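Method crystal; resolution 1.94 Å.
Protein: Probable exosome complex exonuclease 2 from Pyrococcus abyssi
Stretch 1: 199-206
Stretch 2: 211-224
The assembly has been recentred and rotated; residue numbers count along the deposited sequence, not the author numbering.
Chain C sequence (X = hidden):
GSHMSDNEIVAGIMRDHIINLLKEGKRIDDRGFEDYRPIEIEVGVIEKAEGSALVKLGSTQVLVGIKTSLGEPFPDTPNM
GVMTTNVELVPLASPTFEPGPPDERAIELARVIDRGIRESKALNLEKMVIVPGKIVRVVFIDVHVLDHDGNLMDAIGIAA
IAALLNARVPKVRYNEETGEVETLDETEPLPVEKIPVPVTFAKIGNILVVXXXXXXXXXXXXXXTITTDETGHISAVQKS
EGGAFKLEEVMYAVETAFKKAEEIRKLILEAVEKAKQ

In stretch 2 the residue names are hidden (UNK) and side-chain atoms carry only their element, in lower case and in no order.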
ATOM      1  N   VAL C 199     -23.745 -18.009 -16.332  1.00 19.89           N
ATOM      2  CA  VAL C 199     -23.445 -19.383 -16.620  1.00 19.79           C
ATOM      3  C   VAL C 199     -22.113 -19.435 -17.333  1.00 19.05           C
ATOM      4  O   VAL C 199     -21.900 -18.678 -18.251  1.00 22.27           O
ATOM      5  CB  VAL C 199     -24.580 -19.985 -17.439  1.00 20.65           C
ATOM      6  CG1 VAL C 199     -24.184 -21.324 -17.920  1.00 21.23           C
ATOM      7  CG2 VAL C 199     -25.880 -20.033 -16.559  1.00 17.31           C
ATOM      8  N   THR C 200     -21.224 -20.329 -16.922  1.00 18.81           N
ATOM      9  CA  THR C 200     -19.847 -20.298 -17.376  1.00 18.14           C
ATOM     10  C   THR C 200     -19.467 -21.616 -17.997  1.00 19.10           C
ATOM     11  O   THR C 200     -19.836 -22.645 -17.507  1.00 18.72           O
ATOM     12  CB  THR C 200     -18.925 -19.955 -16.205  1.00 18.74           C
ATOM     13  OG1 THR C 200     -19.092 -18.570 -15.886  1.00 16.57           O
ATOM     14  CG2 THR C 200     -17.536 -20.220 -16.553  1.00 14.27           C
ATOM     15  N   PHE C 201     -18.808 -21.556 -19.148  1.00 20.24           N
ATOM     16  CA  PHE C 201     -18.357 -22.748 -19.879  1.00 21.09           C
ATOM     17  C   PHE C 201     -16.845 -22.757 -19.944  1.00 21.37           C
ATOM     18  O   PHE C 201     -16.233 -21.701 -20.123  1.00 23.52           O
ATOM     19  CB  PHE C 201     -18.908 -22.749 -21.326  1.00 20.73           C
ATOM     20  CG  PHE C 201     -20.406 -22.629 -21.391  1.00 22.49           C
ATOM     21  CD1 PHE C 201     -21.037 -21.400 -21.137  1.00 23.73           C
ATOM     22  CD2 PHE C 201     -21.186 -23.742 -21.665  1.00 24.24           C
ATOM     23  CE1 PHE C 201     -22.434 -21.302 -21.146  1.00 22.81           C
ATOM     24  CE2 PHE C 201     -22.587 -23.639 -21.684  1.00 25.69           C
ATOM     25  CZ  PHE C 201     -23.200 -22.426 -21.413  1.00 21.10           C
ATOM     26  N   ALA C 202     -16.245 -23.943 -19.834  1.00 22.70           N
ATOM     27  CA  ALA C 202     -14.821 -24.132 -20.128  1.00 22.61           C
ATOM     28  C   ALA C 202     -14.754 -24.691 -21.526  1.00 23.59           C
ATOM     29  O   ALA C 202     -15.494 -25.586 -21.855  1.00 23.23           O
ATOM     30  CB  ALA C 202     -14.220 -25.107 -19.156  1.00 23.55           C
ATOM     31  N   LYS C 203     -13.903 -24.126 -22.369  1.00 23.25           N
ATOM     32  CA  LYS C 203     -13.605 -24.775 -23.614  1.00 23.75           C
ATOM     33  C   LYS C 203     -12.389 -25.654 -23.371  1.00 24.95           C
ATOM     34  O   LYS C 203     -11.316 -25.169 -22.948  1.00 24.93           O
ATOM     35  CB  LYS C 203     -13.330 -23.753 -24.699  1.00 24.86           C
ATOM     36  CG  LYS C 203     -12.833 -24.338 -25.995  1.00 25.77           C
ATOM     37  CD  LYS C 203     -13.066 -23.355 -27.124  1.00 27.71           C
ATOM     38  CE  LYS C 203     -12.593 -23.953 -28.439  1.00 24.43           C
ATOM     39  NZ  LYS C 203     -12.905 -22.977 -29.521  1.00 27.51           N
ATOM     40  N   ILE C 204     -12.573 -26.950 -23.598  1.00 26.63           N
ATOM     41  CA  ILE C 204     -11.495 -27.952 -23.510  1.00 27.69           C
ATOM     42  C   ILE C 204     -11.398 -28.654 -24.854  1.00 29.34           C
ATOM     43  O   ILE C 204     -12.303 -29.391 -25.245  1.00 30.44           O
ATOM     44  CB  ILE C 204     -11.777 -28.954 -22.388  1.00 27.20           C
ATOM     45  CG1 ILE C 204     -12.096 -28.194 -21.092  1.00 25.91           C
ATOM     46  CG2 ILE C 204     -10.623 -29.950 -22.249  1.00 30.02           C
ATOM     47  CD1 ILE C 204     -12.483 -29.080 -19.884  1.00 26.03           C
ATOM     48  N   GLY C 205     -10.312 -28.394 -25.575  1.00 29.66           N
ATOM     49  CA  GLY C 205     -10.236 -28.769 -26.974  1.00 32.14           C
ATOM     50  C   GLY C 205     -11.381 -28.115 -27.733  1.00 33.24           C
ATOM     51  O   GLY C 205     -11.556 -26.896 -27.684  1.00 32.89           O
ATOM     52  N   ASN C 206     -12.180 -28.917 -28.422  1.00 34.30           N
ATOM     53  CA  ASN C 206     -13.266 -28.371 -29.221  1.00 35.42           C
ATOM     54  C   ASN C 206     -14.608 -28.513 -28.540  1.00 33.50           C
ATOM     55  O   ASN C 206     -15.650 -28.476 -29.175  1.00 33.34           O
ATOM     56  CB  ASN C 206     -13.265 -28.987 -30.614  1.00 37.59           C
ATOM     57  CG  ASN C 206     -12.202 -28.368 -31.498  1.00 41.82           C
ATOM     58  OD1 ASN C 206     -11.703 -27.266 -31.218  1.00 44.26           O
ATOM     59  ND2 ASN C 206     -11.837 -29.073 -32.562  1.00 47.80           N
ATOM     60  N   UNK C 211     -20.100 -25.283 -16.133  1.00 21.01           N
ATOM     61  CA  UNK C 211     -19.731 -25.436 -14.730  1.00 19.87           C
ATOM     62  C   UNK C 211     -18.500 -26.318 -14.569  1.00 20.33           C
ATOM     63  O   UNK C 211     -18.602 -27.398 -13.999  1.00 21.01           O
ATOM     64  c   UNK C 211     -20.888 -26.005 -13.935  1.00 20.08           C
ATOM     65  c   UNK C 211     -20.586 -26.133 -12.464  1.00 20.52           C
ATOM     66  o   UNK C 211     -21.126 -27.086 -11.870  1.00 22.68           O
ATOM     67  o   UNK C 211     -19.837 -25.296 -11.904  1.00 18.59           O
ATOM     68  N   UNK C 212     -17.317 -25.803 -14.986  1.00 19.60           N
ATOM     69  CA  UNK C 212     -16.073 -26.559 -14.990  1.00 20.52           C
ATOM     70  C   UNK C 212     -15.638 -26.681 -13.546  1.00 20.97           C
ATOM     71  O   UNK C 212     -15.745 -25.716 -12.822  1.00 21.84           O
ATOM     72  c   UNK C 212     -15.096 -25.630 -15.771  1.00 19.15           C
ATOM     73  c   UNK C 212     -15.604 -24.269 -15.583  1.00 17.23           C
ATOM     74  c   UNK C 212     -17.120 -24.411 -15.450  1.00 18.66           C
ATOM     75  N   UNK C 213     -15.261 -27.859 -13.109  1.00 22.64           N
ATOM     76  CA  UNK C 213     -14.661 -28.042 -11.784  1.00 21.80           C
ATOM     77  C   UNK C 213     -13.226 -27.546 -11.904  1.00 21.03           C
ATOM     78  O   UNK C 213     -12.756 -27.244 -13.001  1.00 20.24           O
ATOM     79  o   UNK C 213     -13.785 -30.179 -12.431  1.00 23.05           O
ATOM     80  c   UNK C 213     -14.590 -29.513 -11.453  1.00 22.43           C
ATOM     81  N   UNK C 214     -12.509 -27.519 -10.789  1.00 20.54           N
ATOM     82  CA  UNK C 214     -11.126 -27.043 -10.774  1.00 21.29           C
ATOM     83  C   UNK C 214     -10.296 -27.901 -11.700  1.00 22.53           C
ATOM     84  O   UNK C 214      -9.511 -27.384 -12.496  1.00 21.45           O
ATOM     85  c   UNK C 214      -9.697 -26.144  -8.738  1.00 25.33           C
ATOM     86  c   UNK C 214      -8.931 -26.912  -7.662  1.00 25.91           C
ATOM     87  c   UNK C 214      -8.846 -25.395  -9.751  1.00 26.15           C
ATOM     88  c   UNK C 214     -10.582 -27.181  -9.379  1.00 21.27           C
ATOM     89  N   UNK C 215     -10.499 -29.219 -11.635  1.00 24.44           N
ATOM     90  CA  UNK C 215      -9.729 -30.133 -12.471  1.00 25.81           C
ATOM     91  C   UNK C 215      -9.977 -29.804 -13.952  1.00 25.46           C
ATOM     92  O   UNK C 215      -9.064 -29.857 -14.737  1.00 24.57           O
ATOM     93  c   UNK C 215     -10.133 -31.568 -12.207  1.00 28.73           C
ATOM     94  o   UNK C 215      -8.449 -31.615 -10.516  1.00 39.08           O
ATOM     95  c   UNK C 215      -9.546 -32.101 -10.914  1.00 34.64           C
ATOM     96  o   UNK C 215     -10.189 -32.984 -10.307  1.00 41.30           O
ATOM     97  N   UNK C 216     -11.203 -29.408 -14.298  1.00 23.79           N
ATOM     98  CA  UNK C 216     -11.466 -28.987 -15.678  1.00 23.35           C
ATOM     99  C   UNK C 216     -10.853 -27.612 -15.955  1.00 22.23           C
ATOM    100  O   UNK C 216     -10.296 -27.382 -17.034  1.00 22.49           O
ATOM    101  c   UNK C 216     -13.429 -30.421 -16.249  1.00 24.60           C
ATOM    102  c   UNK C 216     -14.902 -30.598 -16.087  1.00 22.94           C
ATOM    103  o   UNK C 216     -15.607 -29.717 -15.564  1.00 24.88           O
ATOM    104  o   UNK C 216     -15.383 -31.653 -16.516  1.00 24.11           O
ATOM    105  c   UNK C 216     -12.931 -29.012 -15.985  1.00 22.81           C
ATOM    106  N   UNK C 217     -10.940 -26.702 -14.995  1.00 21.04           N
ATOM    107  CA  UNK C 217     -10.299 -25.391 -15.179  1.00 19.58           C
ATOM    108  C   UNK C 217      -8.817 -25.536 -15.329  1.00 20.91           C
ATOM    109  O   UNK C 217      -8.187 -24.799 -16.081  1.00 21.68           O
ATOM    110  c   UNK C 217     -12.044 -24.027 -14.000  1.00 18.98           C
ATOM    111  o   UNK C 217     -13.373 -22.548 -12.748  1.00 23.75           O
ATOM    112  c   UNK C 217     -10.600 -24.468 -14.046  1.00 18.51           C
ATOM    113  c   UNK C 217     -12.351 -23.240 -12.754  1.00 21.13           C
ATOM    114  o   UNK C 217     -11.588 -23.303 -11.785  1.00 17.52           O
ATOM    115  N   UNK C 218      -8.244 -26.506 -14.641  1.00 21.99           N
ATOM    116  CA  UNK C 218      -6.809 -26.765 -14.798  1.00 23.77           C
ATOM    117  C   UNK C 218      -6.400 -27.122 -16.208  1.00 23.32           C
ATOM    118  O   UNK C 218      -5.311 -26.785 -16.633  1.00 23.95           O
ATOM    119  c   UNK C 218      -6.286 -27.766 -13.771  1.00 24.26           C
ATOM    120  c   UNK C 218      -5.358 -26.025 -12.107  1.00 31.65           C
ATOM    121  c   UNK C 218      -6.020 -28.332 -11.340  1.00 33.26           C
ATOM    122  c   UNK C 218      -6.322 -27.225 -12.341  1.00 28.48           C
ATOM    123  N   UNK C 219      -7.279 -27.756 -16.976  1.00 23.86           N
ATOM    124  CA  UNK C 219      -6.923 -28.176 -18.307  1.00 24.34           C
ATOM    125  C   UNK C 219      -7.622 -27.394 -19.422  1.00 25.11           C
ATOM    126  O   UNK C 219      -7.393 -27.659 -20.583  1.00 25.64           O
ATOM    127  c   UNK C 219      -6.762 -30.458 -17.223  1.00 28.83           C
ATOM    128  c   UNK C 219      -7.212 -29.690 -18.479  1.00 26.93           C
ATOM    129  c   UNK C 219      -8.667 -29.936 -18.779  1.00 24.81           C
ATOM    130  N   UNK C 220      -8.471 -26.423 -19.095  1.00 23.78           N
ATOM    131  CA  UNK C 220      -9.240 -25.791 -20.129  1.00 24.03           C
ATOM    132  C   UNK C 220      -8.371 -24.912 -21.006  1.00 24.17           C
ATOM    133  O   UNK C 220      -7.306 -24.436 -20.601  1.00 23.18           O
ATOM    134  s   UNK C 220     -11.226 -22.912 -18.010  1.00 22.17           S
ATOM    135  c   UNK C 220     -10.373 -24.949 -19.517  1.00 23.43           C
ATOM    136  c   UNK C 220      -9.877 -23.802 -18.696  1.00 20.50           C
ATOM    137  c   UNK C 220     -10.243 -21.790 -17.017  1.00 18.56           C
ATOM    138  N   UNK C 221      -8.866 -24.662 -22.197  1.00 24.74           N
ATOM    139  CA  UNK C 221      -8.209 -23.759 -23.089  1.00 26.84           C
ATOM    140  C   UNK C 221      -8.619 -22.367 -22.745  1.00 25.71           C
ATOM    141  O   UNK C 221      -7.800 -21.466 -22.707  1.00 27.06           O
ATOM    142  o   UNK C 221      -6.648 -25.262 -25.003  1.00 38.83           O
ATOM    143  c   UNK C 221      -8.609 -24.090 -24.519  1.00 29.59           C
ATOM    144  c   UNK C 221      -7.892 -25.292 -25.011  1.00 33.19           C
ATOM    145  o   UNK C 221      -8.546 -26.281 -25.327  1.00 39.85           O
ATOM    146  N   UNK C 222      -9.894 -22.194 -22.449  1.00 24.78           N
ATOM    147  CA  UNK C 222     -10.439 -20.859 -22.230  1.00 22.92           C
ATOM    148  C   UNK C 222     -11.807 -21.010 -21.618  1.00 22.29           C
ATOM    149  O   UNK C 222     -12.257 -22.121 -21.357  1.00 21.35           O
ATOM    150  N   UNK C 223     -12.476 -19.883 -21.379  1.00 21.16           N
ATOM    151  CA  UNK C 223     -13.686 -19.943 -20.594  1.00 20.63           C
ATOM    152  C   UNK C 223     -14.515 -18.786 -21.023  1.00 19.52           C
ATOM    153  O   UNK C 223     -13.980 -17.811 -21.513  1.00 18.66           O
ATOM    154  c   UNK C 223     -13.290 -19.808 -19.139  1.00 19.54           C
ATOM    155  c   UNK C 223     -14.368 -19.455 -18.189  1.00 22.27           C
ATOM    156  n   UNK C 223     -13.681 -20.813 -14.715  1.00 27.60           N
ATOM    157  c   UNK C 223     -14.025 -20.740 -16.144  1.00 27.90           C
ATOM    158  c   UNK C 223     -13.763 -19.426 -16.802  1.00 24.22           C
ATOM    159  N   UNK C 224     -15.827 -18.923 -20.923  1.00 19.27           N
ATOM    160  CA  UNK C 224     -16.695 -17.830 -21.300  1.00 20.45           C
ATOM    161  C   UNK C 224     -17.851 -17.855 -20.360  1.00 20.81           C
ATOM    162  O   UNK C 224     -18.361 -18.923 -20.015  1.00 20.53           O
ATOM    163  c   UNK C 224     -17.195 -17.905 -22.838  1.00 21.06           C
ATOM    164  c   UNK C 224     -18.054 -19.118 -23.071  1.00 22.24           C
ATOM    165  c   UNK C 224     -18.128 -16.380 -24.690  1.00 23.58           C
ATOM    166  c   UNK C 224     -17.934 -16.605 -23.206  1.00 22.55           C
TER

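Position 211 carries two side-chain carbons, the second bearing two oxygens, and its CA-to-CB bond points away from stretch 1; its backbone N donates to Thr200 O at 3.0 Å. A carboxylate on so short a stem is Asp211. At 212 three carbons close a ring onto the backbone nitrogen, and CB lies 3.5 Å from Ala202 CB. This is Pro212, whose ring leaves no amide hydrogen to donate and packs against the small alanine instead.

Position 213 has one carbon and one oxygen, and does not reach stretch 1. The unbranched hydroxyl identifies Ser213, at the N-cap of the helix that follows. Position 214, with four carbons forked at the second, is Leu214, also out of reach. At 215 two carbons end in a pair of oxygens, again without contact: Asp215.

The side chain at 216 has three carbons, the third carrying two oxygens, and its CB sits 3.9 Å from Ile204 CD1. The longer carboxylate is Glu216. Its N donates to Ser213 OG (3.3 Å), while Ser213 N donates to Glu216 OE2 (3.1 Å), so the two residues close the start of the helix reciprocally. Position 217 has the same three carbons and two oxygens but points away from stretch 1; it is Glu217. At 218, four carbons forked at the second give Leu218, exposed and free of stretch 1.

Position 219 shows one carbon carrying two more, the beta-branched pattern of Val219; its CG2 meets Ile204 CG2 at 4.0 Å. Position 220 is an unbranched chain of two carbons, a sulfur and a final carbon. The sulfur settles Met220, whose CB lies 3.9 Å from Ala202 CB and 4.0 Å from Ile204 CG1, although the thioether end leads away.

At 221, two carbons carry two oxygens, one of them 2.8 Å from Gly205 N. This is Asp221: its OD2 accepts from that amide, while its own N donates to Lys203 O at 2.6 Å. No side-chain atom is present at 222, hence Gly222, whose O accepts from Lys203 N at 2.8 Å. Four carbons in a row ending in nitrogen mark 223 as Lys223. Its CE approaches Thr200 CG2 at 3.6 Å, and NZ forms a salt bridge with Glu217 OE2 (2.6 Å). Finally, 224 has four carbons forked at the first, one arm two carbons long: Ile224, with CG2 4.1 Å from Phe201 CB.

The contact rests on an antiparallel pairing. Phe201 N to Ile224 O (2.8 Å) and Ile224 N to Phe201 O (2.9 Å) form a reciprocal pair, and the bond from Lys203 N to Gly222 O continues the ladder. Ala202 and Lys223 form the intervening non-hydrogen-bonded pair, their side chains on the face opposite that of Phe201 and Ile224. Beyond the strand, Pro212, Val219 and Met220 add apolar packing against Ala202 and Ile204, and Asp221 ties down the turn at Gly205.

Stretch 2 (211-224) DPSLDEELVMDGKI
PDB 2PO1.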